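Local coordinates for Serpin48 (Tenebrio molitor, PDB 3OZQ), which inhibits the serine protease SPE with high specificity in insect innate immunity and belongs to the serpin family, at residues 89-95 and 166-172; 271-277 and 314-320; 55-60 and 287-291. All blocks are in the same frame, centred on the assembly; numbering follows the deposited sequence.

Interaction 1 of 3, residues 89-95 and 166-172; sequences YTLHTAN and INALYFN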
loop_
_atom_site.group_PDB
_atom_site.type_symbol
_atom_site.label_atom_id
_atom_site.label_comp_id
_atom_site.label_asym_id
_atom_site.label_seq_id
_atom_site.Cartn_x
_atom_site.Cartn_y
_atom_site.Cartn_z
ATOM N N TYR A 89 9.320 4.558 -13.477
ATOM C CA TYR A 89 8.565 4.763 -12.243
ATOM C C TYR A 89 9.318 4.298 -11.001
ATOM O O TYR A 89 10.141 3.381 -11.069
ATOM C CB TYR A 89 7.223 4.040 -12.313
ATOM C CG TYR A 89 7.325 2.529 -12.409
ATOM C CD1 TYR A 89 7.706 1.759 -11.313
ATOM C CD2 TYR A 89 7.019 1.872 -13.594
ATOM C CE1 TYR A 89 7.785 0.377 -11.404
ATOM C CE2 TYR A 89 7.096 0.498 -13.693
ATOM C CZ TYR A 89 7.474 -0.247 -12.603
ATOM O OH TYR A 89 7.544 -1.619 -12.724
ATOM N N THR A 90 9.010 4.916 -9.859
ATOM C CA THR A 90 9.726 4.614 -8.621
ATOM C C THR A 90 8.818 4.508 -7.399
ATOM O O THR A 90 8.012 5.402 -7.119
ATOM C CB THR A 90 10.768 5.694 -8.313
ATOM O OG1 THR A 90 11.343 6.170 -9.536
ATOM C CG2 THR A 90 11.867 5.135 -7.400
ATOM N N LEU A 91 8.962 3.414 -6.666
ATOM C CA LEU A 91 8.388 3.308 -5.335
ATOM C C LEU A 91 9.403 3.818 -4.314
ATOM O O LEU A 91 10.544 3.356 -4.289
ATOM C CB LEU A 91 8.036 1.858 -5.034
ATOM C CG LEU A 91 7.442 1.616 -3.650
ATOM C CD1 LEU A 91 6.090 2.339 -3.542
ATOM C CD2 LEU A 91 7.288 0.126 -3.427
ATOM N N HIS A 92 8.997 4.790 -3.500
ATOM C CA HIS A 92 9.830 5.306 -2.419
ATOM C C HIS A 92 9.321 4.728 -1.107
ATOM O O HIS A 92 8.132 4.797 -0.813
ATOM C CB HIS A 92 9.780 6.841 -2.372
ATOM C CG HIS A 92 10.289 7.500 -3.619
ATOM N ND1 HIS A 92 9.513 7.665 -4.745
ATOM C CD2 HIS A 92 11.506 8.012 -3.924
ATOM C CE1 HIS A 92 10.222 8.262 -5.687
ATOM N NE2 HIS A 92 11.437 8.480 -5.216
ATOM N N THR A 93 10.220 4.134 -0.331
ATOM C CA THR A 93 9.843 3.561 0.952
ATOM C C THR A 93 10.851 3.976 1.999
ATOM O O THR A 93 12.041 4.100 1.714
ATOM C CB THR A 93 9.805 2.021 0.878
ATOM O OG1 THR A 93 11.144 1.509 0.858
ATOM C CG2 THR A 93 9.096 1.574 -0.370
ATOM N N ALA A 94 10.371 4.213 3.208
ATOM C CA ALA A 94 11.244 4.405 4.349
ATOM C C ALA A 94 10.733 3.445 5.392
ATOM O O ALA A 94 9.786 3.755 6.113
ATOM C CB ALA A 94 11.171 5.825 4.847
ATOM N N ASN A 95 11.346 2.267 5.444
ATOM C CA ASN A 95 10.933 1.217 6.349
ATOM C C ASN A 95 12.030 0.993 7.367
ATOM O O ASN A 95 13.203 0.854 7.018
ATOM C CB ASN A 95 10.635 -0.092 5.599
ATOM C CG ASN A 95 9.491 0.047 4.596
ATOM O OD1 ASN A 95 9.247 -0.856 3.771
ATOM N ND2 ASN A 95 8.786 1.179 4.654
ATOM N N ILE A 166 8.164 0.976 11.410
ATOM C CA ILE A 166 7.767 2.169 10.679
ATOM C C ILE A 166 7.764 1.846 9.189
ATOM O O ILE A 166 8.702 1.216 8.701
ATOM C CB ILE A 166 8.784 3.287 10.895
ATOM C CG1 ILE A 166 8.634 3.853 12.302
ATOM C CG2 ILE A 166 8.589 4.365 9.868
ATOM C CD1 ILE A 166 7.204 3.937 12.761
ATOM N N ASN A 167 6.726 2.282 8.482
ATOM C CA ASN A 167 6.533 1.937 7.056
ATOM C C ASN A 167 5.902 3.081 6.272
ATOM O O ASN A 167 4.691 3.183 6.196
ATOM C CB ASN A 167 5.640 0.700 6.967
ATOM C CG ASN A 167 5.407 0.218 5.543
ATOM O OD1 ASN A 167 6.133 0.565 4.613
ATOM N ND2 ASN A 167 4.404 -0.630 5.387
ATOM N N ALA A 168 6.734 3.943 5.706
ATOM C CA ALA A 168 6.268 5.106 4.976
ATOM C C ALA A 168 6.587 4.900 3.512
ATOM O O ALA A 168 7.683 4.457 3.174
ATOM C CB ALA A 168 6.952 6.337 5.457
ATOM N N LEU A 169 5.638 5.226 2.644
ATOM C CA LEU A 169 5.874 5.101 1.204
ATOM C C LEU A 169 4.939 5.924 0.343
ATOM O O LEU A 169 3.919 6.438 0.796
ATOM C CB LEU A 169 5.846 3.633 0.715
ATOM C CG LEU A 169 4.811 2.567 1.125
ATOM C CD1 LEU A 169 3.581 3.078 1.818
ATOM C CD2 LEU A 169 4.428 1.591 -0.021
ATOM N N TYR A 170 5.318 6.022 -0.922
ATOM C CA TYR A 170 4.522 6.684 -1.932
ATOM C C TYR A 170 5.115 6.293 -3.273
ATOM O O TYR A 170 6.281 5.897 -3.355
ATOM C CB TYR A 170 4.530 8.203 -1.741
ATOM C CG TYR A 170 5.837 8.877 -2.086
ATOM C CD1 TYR A 170 6.070 9.362 -3.368
ATOM C CD2 TYR A 170 6.836 9.040 -1.129
ATOM C CE1 TYR A 170 7.262 9.989 -3.690
ATOM C CE2 TYR A 170 8.038 9.664 -1.442
ATOM C CZ TYR A 170 8.242 10.138 -2.729
ATOM O OH TYR A 170 9.428 10.757 -3.056
ATOM N N PHE A 171 4.300 6.402 -4.315
ATOM C CA PHE A 171 4.630 5.902 -5.641
ATOM C C PHE A 171 4.710 7.069 -6.611
ATOM O O PHE A 171 3.971 8.044 -6.484
ATOM C CB PHE A 171 3.526 4.954 -6.108
ATOM C CG PHE A 171 3.873 4.170 -7.343
ATOM C CD1 PHE A 171 4.960 3.313 -7.352
ATOM C CD2 PHE A 171 3.100 4.279 -8.495
ATOM C CE1 PHE A 171 5.274 2.574 -8.494
ATOM C CE2 PHE A 171 3.411 3.542 -9.634
ATOM C CZ PHE A 171 4.495 2.683 -9.630
ATOM N N ASN A 172 5.609 6.961 -7.580
ATOM C CA ASN A 172 5.742 7.972 -8.617
ATOM C C ASN A 172 5.739 7.337 -10.003
ATOM O O ASN A 172 6.600 6.505 -10.309
ATOM C CB ASN A 172 7.019 8.776 -8.401
ATOM C CG ASN A 172 7.318 9.705 -9.556
ATOM O OD1 ASN A 172 6.896 10.868 -9.563
ATOM N ND2 ASN A 172 8.041 9.198 -10.550
#
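Antiparallel strand pairing joins Thr-90 to Asn-95 with Asn-167 to Asn-172 in the large central sheet of the serpin fold. The two short segments run at 169° to each other with their axes 4.6 Å apart. Reciprocal backbone hydrogen bonds form at three pairs, Thr-90 with Asn-172, His-92 with Tyr-170 and Ala-94 with Ala-168; from Ala-94 N to Ala-168 O the distance is 2.7 Å.

On the face bearing His-92 and Tyr-170 the two rings lie almost parallel, planes 7° apart, but offset, with little of one ring above the other. Tyr-170 OH therefore stands over the centre of the imidazole, 3.4 Å above its plane, while His-92 CB sits over the phenol, 3.8 Å from the centroid of the Tyr-170 ring, a CH-pi contact. With Tyr-170 CG set between its backbone N and carbonyl carbon (chi1 72°), the ring swings toward the histidine. Thr-90 CG2 covers the other imidazole face. The phenol oxygen is hydrogen-bonded to Gln-145, and the phenol ring also meets Phe-318.

Toward the Tyr-89 end, the face bearing Leu-91, Leu-169 and Phe-171 is apolar: Leu-91 CD1 touches Leu-169 CD2 at 4.0 Å, and Tyr-89 CD1 meets Phe-171 CZ at 3.7 Å, with Phe-368 of strand 365-372 against both leucines and Phe-171. Farther along the same face, Asn-95 ND2 makes a weak, bent hydrogen bond of 2.7 Å to Asn-167 OD1, which Ser-40 also binds. Helix 129-143 packs on Ala-94. The strand order, with 90-100 between 120-124 and 163-174, matches strands s2A and s3A of serpin β-sheet A.

Interaction 2 of 3, residues 271-277 and 314-320; sequences FKIESTV and VQKSFID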
loop_
_atom_site.group_PDB
_atom_site.type_symbol
_atom_site.label_atom_id
_atom_site.label_comp_id
_atom_site.label_asym_id
_atom_site.label_seq_id
_atom_site.Cartn_x
_atom_site.Cartn_y
_atom_site.Cartn_z
ATOM N N PHE A 271 -7.420 13.374 -7.540
ATOM C CA PHE A 271 -7.601 13.079 -6.134
ATOM C C PHE A 271 -6.283 12.922 -5.399
ATOM O O PHE A 271 -5.276 12.508 -5.966
ATOM C CB PHE A 271 -8.526 11.869 -5.904
ATOM C CG PHE A 271 -8.020 10.564 -6.494
ATOM C CD1 PHE A 271 -8.338 10.200 -7.795
ATOM C CD2 PHE A 271 -7.258 9.690 -5.732
ATOM C CE1 PHE A 271 -7.897 8.995 -8.333
ATOM C CE2 PHE A 271 -6.818 8.480 -6.266
ATOM C CZ PHE A 271 -7.129 8.136 -7.567
ATOM N N LYS A 272 -6.303 13.307 -4.137
ATOM C CA LYS A 272 -5.157 13.136 -3.270
ATOM C C LYS A 272 -5.665 12.465 -2.016
ATOM O O LYS A 272 -6.728 12.831 -1.500
ATOM C CB LYS A 272 -4.528 14.492 -2.947
ATOM C CG LYS A 272 -3.158 14.378 -2.312
ATOM C CD LYS A 272 -2.465 15.733 -2.229
ATOM C CE LYS A 272 -1.328 15.704 -1.218
ATOM N NZ LYS A 272 -0.752 17.065 -0.978
ATOM N N ILE A 273 -4.936 11.456 -1.549
ATOM C CA ILE A 273 -5.272 10.778 -0.307
ATOM C C ILE A 273 -4.031 10.561 0.554
ATOM O O ILE A 273 -2.980 10.157 0.055
ATOM C CB ILE A 273 -5.897 9.388 -0.544
ATOM C CG1 ILE A 273 -7.059 9.469 -1.552
ATOM C CG2 ILE A 273 -6.304 8.766 0.803
ATOM C CD1 ILE A 273 -7.588 8.089 -2.022
ATOM N N GLU A 274 -4.172 10.818 1.847
ATOM C CA GLU A 274 -3.139 10.508 2.834
ATOM C C GLU A 274 -3.721 9.616 3.910
ATOM O O GLU A 274 -4.750 9.937 4.498
ATOM C CB GLU A 274 -2.604 11.781 3.486
ATOM C CG GLU A 274 -1.552 12.518 2.683
ATOM C CD GLU A 274 -0.558 13.261 3.580
ATOM O OE1 GLU A 274 0.075 12.591 4.440
ATOM O OE2 GLU A 274 -0.424 14.505 3.428
ATOM N N SER A 275 -3.063 8.489 4.167
ATOM C CA SER A 275 -3.530 7.569 5.194
ATOM C C SER A 275 -2.432 7.165 6.164
ATOM O O SER A 275 -1.262 7.092 5.798
ATOM C CB SER A 275 -4.155 6.322 4.563
ATOM O OG SER A 275 -5.315 6.666 3.814
ATOM N N THR A 276 -2.830 6.913 7.407
ATOM C CA THR A 276 -1.949 6.343 8.406
ATOM C C THR A 276 -2.667 5.105 8.924
ATOM O O THR A 276 -3.806 5.186 9.370
ATOM C CB THR A 276 -1.652 7.341 9.548
ATOM O OG1 THR A 276 -1.011 8.505 9.010
ATOM C CG2 THR A 276 -0.752 6.705 10.600
ATOM N N VAL A 277 -2.021 3.952 8.819
ATOM C CA VAL A 277 -2.665 2.694 9.157
ATOM C C VAL A 277 -1.946 1.962 10.303
ATOM O O VAL A 277 -0.737 1.749 10.267
ATOM C CB VAL A 277 -2.773 1.768 7.915
ATOM C CG1 VAL A 277 -3.383 0.422 8.287
ATOM C CG2 VAL A 277 -3.572 2.450 6.811
ATOM N N VAL A 314 3.192 0.914 12.051
ATOM C CA VAL A 314 2.553 2.105 11.539
ATOM C C VAL A 314 2.937 2.338 10.089
ATOM O O VAL A 314 4.116 2.509 9.763
ATOM C CB VAL A 314 2.897 3.353 12.414
ATOM C CG1 VAL A 314 2.120 4.576 11.922
ATOM C CG2 VAL A 314 2.535 3.078 13.847
ATOM N N GLN A 315 1.941 2.279 9.219
ATOM C CA GLN A 315 2.143 2.643 7.819
ATOM C C GLN A 315 1.575 4.013 7.526
ATOM O O GLN A 315 0.472 4.336 7.939
ATOM C CB GLN A 315 1.511 1.611 6.893
ATOM C CG GLN A 315 1.776 1.875 5.419
ATOM C CD GLN A 315 1.178 0.815 4.532
ATOM O OE1 GLN A 315 1.830 -0.185 4.229
ATOM N NE2 GLN A 315 -0.067 1.023 4.101
ATOM N N LYS A 316 2.326 4.813 6.792
ATOM C CA LYS A 316 1.790 6.063 6.284
ATOM C C LYS A 316 2.155 6.204 4.832
ATOM O O LYS A 316 3.287 5.923 4.443
ATOM C CB LYS A 316 2.335 7.255 7.072
ATOM C CG LYS A 316 1.605 8.553 6.783
ATOM C CD LYS A 316 1.986 9.596 7.824
ATOM C CE LYS A 316 1.076 10.823 7.723
ATOM N NZ LYS A 316 1.264 11.776 8.857
ATOM N N SER A 317 1.183 6.625 4.030
ATOM C CA SER A 317 1.374 6.745 2.589
ATOM C C SER A 317 0.418 7.787 2.028
ATOM O O SER A 317 -0.566 8.148 2.671
ATOM C CB SER A 317 1.145 5.389 1.909
ATOM O OG SER A 317 -0.229 5.038 1.919
ATOM N N PHE A 318 0.726 8.276 0.831
ATOM C CA PHE A 318 -0.175 9.156 0.103
ATOM C C PHE A 318 -0.111 8.867 -1.384
ATOM O O PHE A 318 0.817 8.207 -1.876
ATOM C CB PHE A 318 0.167 10.623 0.346
ATOM C CG PHE A 318 1.428 11.064 -0.314
ATOM C CD1 PHE A 318 2.656 10.806 0.280
ATOM C CD2 PHE A 318 1.398 11.745 -1.518
ATOM C CE1 PHE A 318 3.830 11.212 -0.327
ATOM C CE2 PHE A 318 2.567 12.150 -2.131
ATOM C CZ PHE A 318 3.783 11.885 -1.533
ATOM N N ILE A 319 -1.122 9.356 -2.082
ATOM C CA ILE A 319 -1.176 9.300 -3.530
ATOM C C ILE A 319 -1.768 10.613 -4.019
ATOM O O ILE A 319 -2.672 11.190 -3.391
ATOM C CB ILE A 319 -2.045 8.147 -4.029
ATOM C CG1 ILE A 319 -1.930 8.020 -5.559
ATOM C CG2 ILE A 319 -3.497 8.381 -3.609
ATOM C CD1 ILE A 319 -2.649 6.816 -6.137
ATOM N N ASP A 320 -1.227 11.104 -5.118
ATOM C CA ASP A 320 -1.667 12.374 -5.651
ATOM C C ASP A 320 -1.855 12.180 -7.147
ATOM O O ASP A 320 -0.887 12.028 -7.895
ATOM C CB ASP A 320 -0.643 13.465 -5.333
ATOM C CG ASP A 320 -1.184 14.861 -5.584
ATOM O OD1 ASP A 320 -0.549 15.836 -5.122
ATOM O OD2 ASP A 320 -2.247 14.981 -6.241
#
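Thr-276 and Lys-316 face each other as a non-hydrogen-bonded pair of two antiparallel strands, whose segment directions differ by 172°. The lysine can be traced outward across its neighbour. Its CB lies 3.8 Å from Ser-275 O, and CG comes closer, 3.4 Å from that same Ser-275 O. CG, CD and CE then pass the threonine hydroxyl in turn, each 3.4 Å from Thr-276 OG1, so the methylene chain crosses the hydroxyl obliquely. CE also approaches the carboxylate beyond, 3.9 Å from Glu-274 OE1. At the tip, Lys-316 NZ stops 4.6 Å from Glu-274 OE1, too far for a salt bridge, and binds Gln-149 O instead, with a weaker bond to Asn-150 O. This reach follows from CG lying anti to the backbone N (chi1 -168°) and from the extended chain beyond it.

On the same face Glu-274 runs alongside Phe-318, its CG 3.5 Å from Phe-318 CB. Near the far end Lys-272 crosses Asp-320; the opposite charges remain apart, 4.3 Å between Lys-272 NZ and Asp-320 OD1.

The reverse face is buried and mixed, apolar at Ile-273, Val-277 and Ile-319 but with two serines and Gln-315 among them. Ile-319 CG2 meets Ile-273 CB at 4.0 Å, and Leu-35 lies against Ile-319. The buried hydroxyl Ser-275 OG is satisfied by Leu-35 N.

Six backbone hydrogen bonds fix the register, two each at Ile-273 with Ile-319, Ser-275 with Ser-317 and Val-277 with Gln-315; the one from Ser-275 N to Ser-317 O is nearly straight, 171° at the hydrogen. One face is largely polar and solvent-facing apart from Phe-318, the other buried, and the strand order places s6A (260-278) beside s5A (310-321), which precedes the reactive-centre loop, in serpin β-sheet A.

Interaction 3 of 3, residues 55-60 and 287-291; sequences DTAEEI and GVKKA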
loop_
_atom_site.group_PDB
_atom_site.type_symbol
_atom_site.label_atom_id
_atom_site.label_comp_id
_atom_site.label_asym_id
_atom_site.label_seq_id
_atom_site.Cartn_x
_atom_site.Cartn_y
_atom_site.Cartn_z
ATOM N N ASP A 55 7.040 -20.514 17.384
ATOM C CA ASP A 55 5.668 -20.297 16.949
ATOM C C ASP A 55 5.413 -18.834 16.545
ATOM O O ASP A 55 4.615 -18.566 15.640
ATOM C CB ASP A 55 4.674 -20.780 18.009
ATOM C CG ASP A 55 4.695 -22.303 18.184
ATOM O OD1 ASP A 55 5.801 -22.877 18.289
ATOM O OD2 ASP A 55 3.601 -22.923 18.201
ATOM N N THR A 56 6.100 -17.901 17.204
ATOM C CA THR A 56 6.088 -16.494 16.795
ATOM C C THR A 56 6.338 -16.333 15.297
ATOM O O THR A 56 5.478 -15.842 14.566
ATOM C CB THR A 56 7.163 -15.661 17.520
ATOM O OG1 THR A 56 6.962 -15.724 18.934
ATOM C CG2 THR A 56 7.088 -14.214 17.072
ATOM N N ALA A 57 7.520 -16.740 14.846
ATOM C CA ALA A 57 7.892 -16.573 13.445
ATOM C C ALA A 57 6.989 -17.378 12.521
ATOM O O ALA A 57 6.705 -16.962 11.392
ATOM C CB ALA A 57 9.330 -16.957 13.228
ATOM N N GLU A 58 6.541 -18.530 13.007
ATOM C CA GLU A 58 5.724 -19.433 12.207
ATOM C C GLU A 58 4.338 -18.854 11.939
ATOM O O GLU A 58 3.801 -19.000 10.846
ATOM C CB GLU A 58 5.610 -20.798 12.891
ATOM C CG GLU A 58 4.795 -21.821 12.107
ATOM C CD GLU A 58 5.372 -22.100 10.731
ATOM O OE1 GLU A 58 6.562 -21.786 10.500
ATOM O OE2 GLU A 58 4.629 -22.632 9.875
ATOM N N GLU A 59 3.757 -18.215 12.949
ATOM C CA GLU A 59 2.486 -17.521 12.791
ATOM C C GLU A 59 2.587 -16.501 11.669
ATOM O O GLU A 59 1.826 -16.550 10.706
ATOM C CB GLU A 59 2.101 -16.806 14.082
ATOM C CG GLU A 59 1.009 -17.474 14.883
ATOM C CD GLU A 59 0.675 -16.697 16.142
ATOM O OE1 GLU A 59 1.196 -15.571 16.303
ATOM O OE2 GLU A 59 -0.100 -17.214 16.976
ATOM N N ILE A 60 3.535 -15.577 11.786
ATOM C CA ILE A 60 3.717 -14.549 10.762
ATOM C C ILE A 60 3.784 -15.190 9.383
ATOM O O ILE A 60 3.233 -14.666 8.407
ATOM C CB ILE A 60 4.984 -13.730 11.020
ATOM C CG1 ILE A 60 4.814 -12.904 12.304
ATOM C CG2 ILE A 60 5.295 -12.814 9.860
ATOM C CD1 ILE A 60 6.088 -12.281 12.790
ATOM N N GLY A 287 -4.304 -13.072 12.197
ATOM C CA GLY A 287 -3.692 -14.245 12.797
ATOM C C GLY A 287 -2.350 -14.094 13.489
ATOM O O GLY A 287 -1.835 -15.067 14.040
ATOM N N VAL A 288 -1.762 -12.903 13.455
ATOM C CA VAL A 288 -0.524 -12.665 14.182
ATOM C C VAL A 288 -0.853 -12.256 15.613
ATOM O O VAL A 288 -1.371 -11.161 15.851
ATOM C CB VAL A 288 0.328 -11.559 13.544
ATOM C CG1 VAL A 288 1.597 -11.344 14.352
ATOM C CG2 VAL A 288 0.662 -11.896 12.104
ATOM N N LYS A 289 -0.562 -13.143 16.565
ATOM C CA LYS A 289 -0.875 -12.875 17.970
ATOM C C LYS A 289 0.384 -12.880 18.831
ATOM O O LYS A 289 0.671 -11.901 19.523
ATOM C CB LYS A 289 -1.891 -13.885 18.516
ATOM C CG LYS A 289 -3.179 -14.013 17.698
ATOM C CD LYS A 289 -3.656 -12.665 17.140
ATOM C CE LYS A 289 -5.177 -12.531 17.168
ATOM N NZ LYS A 289 -5.652 -11.964 18.475
ATOM N N LYS A 290 1.143 -13.972 18.749
ATOM C CA LYS A 290 2.316 -14.181 19.595
ATOM C C LYS A 290 3.283 -13.007 19.589
ATOM O O LYS A 290 3.762 -12.597 20.641
ATOM C CB LYS A 290 3.064 -15.454 19.187
ATOM C CG LYS A 290 2.823 -16.654 20.100
ATOM C CD LYS A 290 1.344 -16.988 20.235
ATOM C CE LYS A 290 1.122 -18.115 21.237
ATOM N NZ LYS A 290 1.829 -19.368 20.832
ATOM N N ALA A 291 3.572 -12.475 18.403
ATOM C CA ALA A 291 4.614 -11.464 18.261
ATOM C C ALA A 291 4.293 -10.166 18.999
ATOM O O ALA A 291 5.185 -9.348 19.222
ATOM C CB ALA A 291 4.898 -11.187 16.800
HETATM O O HOH W 1 3.442 -14.288 15.827
#
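Hydrogen bonds to the carboxylate of Glu-59 dominate its contact with residues 287-291. A single oxygen, OE1, takes two backbone N-H groups. Lys-290 N donates to Glu-59 OE1 at 2.9 Å, on the oxygen's syn lone pair, with 150° at the hydrogen. Lys-289 N reaches the same Glu-59 OE1 at 3.0 Å from above the carboxylate plane, along a straighter line of 161°. A water adds a third grip, donating to Glu-59 OE1 at 2.6 Å; it also donates to Thr-56 O and accepts from Ala-291 N, so it links the helix backbone to the 3-10 segment that begins at Lys-290. Extended beyond CG, the glutamate chain carries its carboxylate to the backbone of Lys-289 and Lys-290. Were Glu-59 replaced by alanine, the N-H groups of Lys-289 and Lys-290 would probably lose their acceptor and the water one partner, and the turn would be less firmly fixed.

The apolar contacts lie beside this polar group. Thr-56 CG2 rests 3.7 Å from Ala-291 CB, and Ile-60 CG1 is 4.1 Å from Val-288 CG1.

Charge plays a looser part. Lys-290 crosses Glu-59 at about a right angle, touching it through a methylene, CD, 3.6 Å from Glu-59 OE2. Its NZ is 4.8 Å from that same Glu-59 OE2, beyond salt-bridge range, and forms a long, weak ion pair with Glu-295.

Gly-287 ends helix 279-286 in a Schellman motif, of which its positive phi (128°) is part, and the residues after it meet helix 54-63. That helix packs through Ile-60 on Leu-45 and Gln-49 of helix 38-50, while the backbone of Ala-291 bonds to Ile-310, where strand 310-321 begins.

Overall arrangement
Interactions 1 and 2, with centres 11 Å apart, belong to one sheet: strands 163-174 and 310-321 run parallel as neighbours, probably joined by hydrogen bonds from Asn-167 N to Val-314 O and Lys-316 N to Asn-167 O. In serpins the reactive-centre loop inserts between these two strands after cleavage; their direct pairing is consistent with a native form whose loop is not inserted here. Interaction 3 lies at the periphery, its centre 26 and 27 Å from those of interactions 1 and 2, and touches neither. Along the chain, interaction 1 closes before interaction 2 opens; the loop of interaction 3 encloses the first and crosses the second, tying an early helix to the connection between strands 260-278 and 310-321.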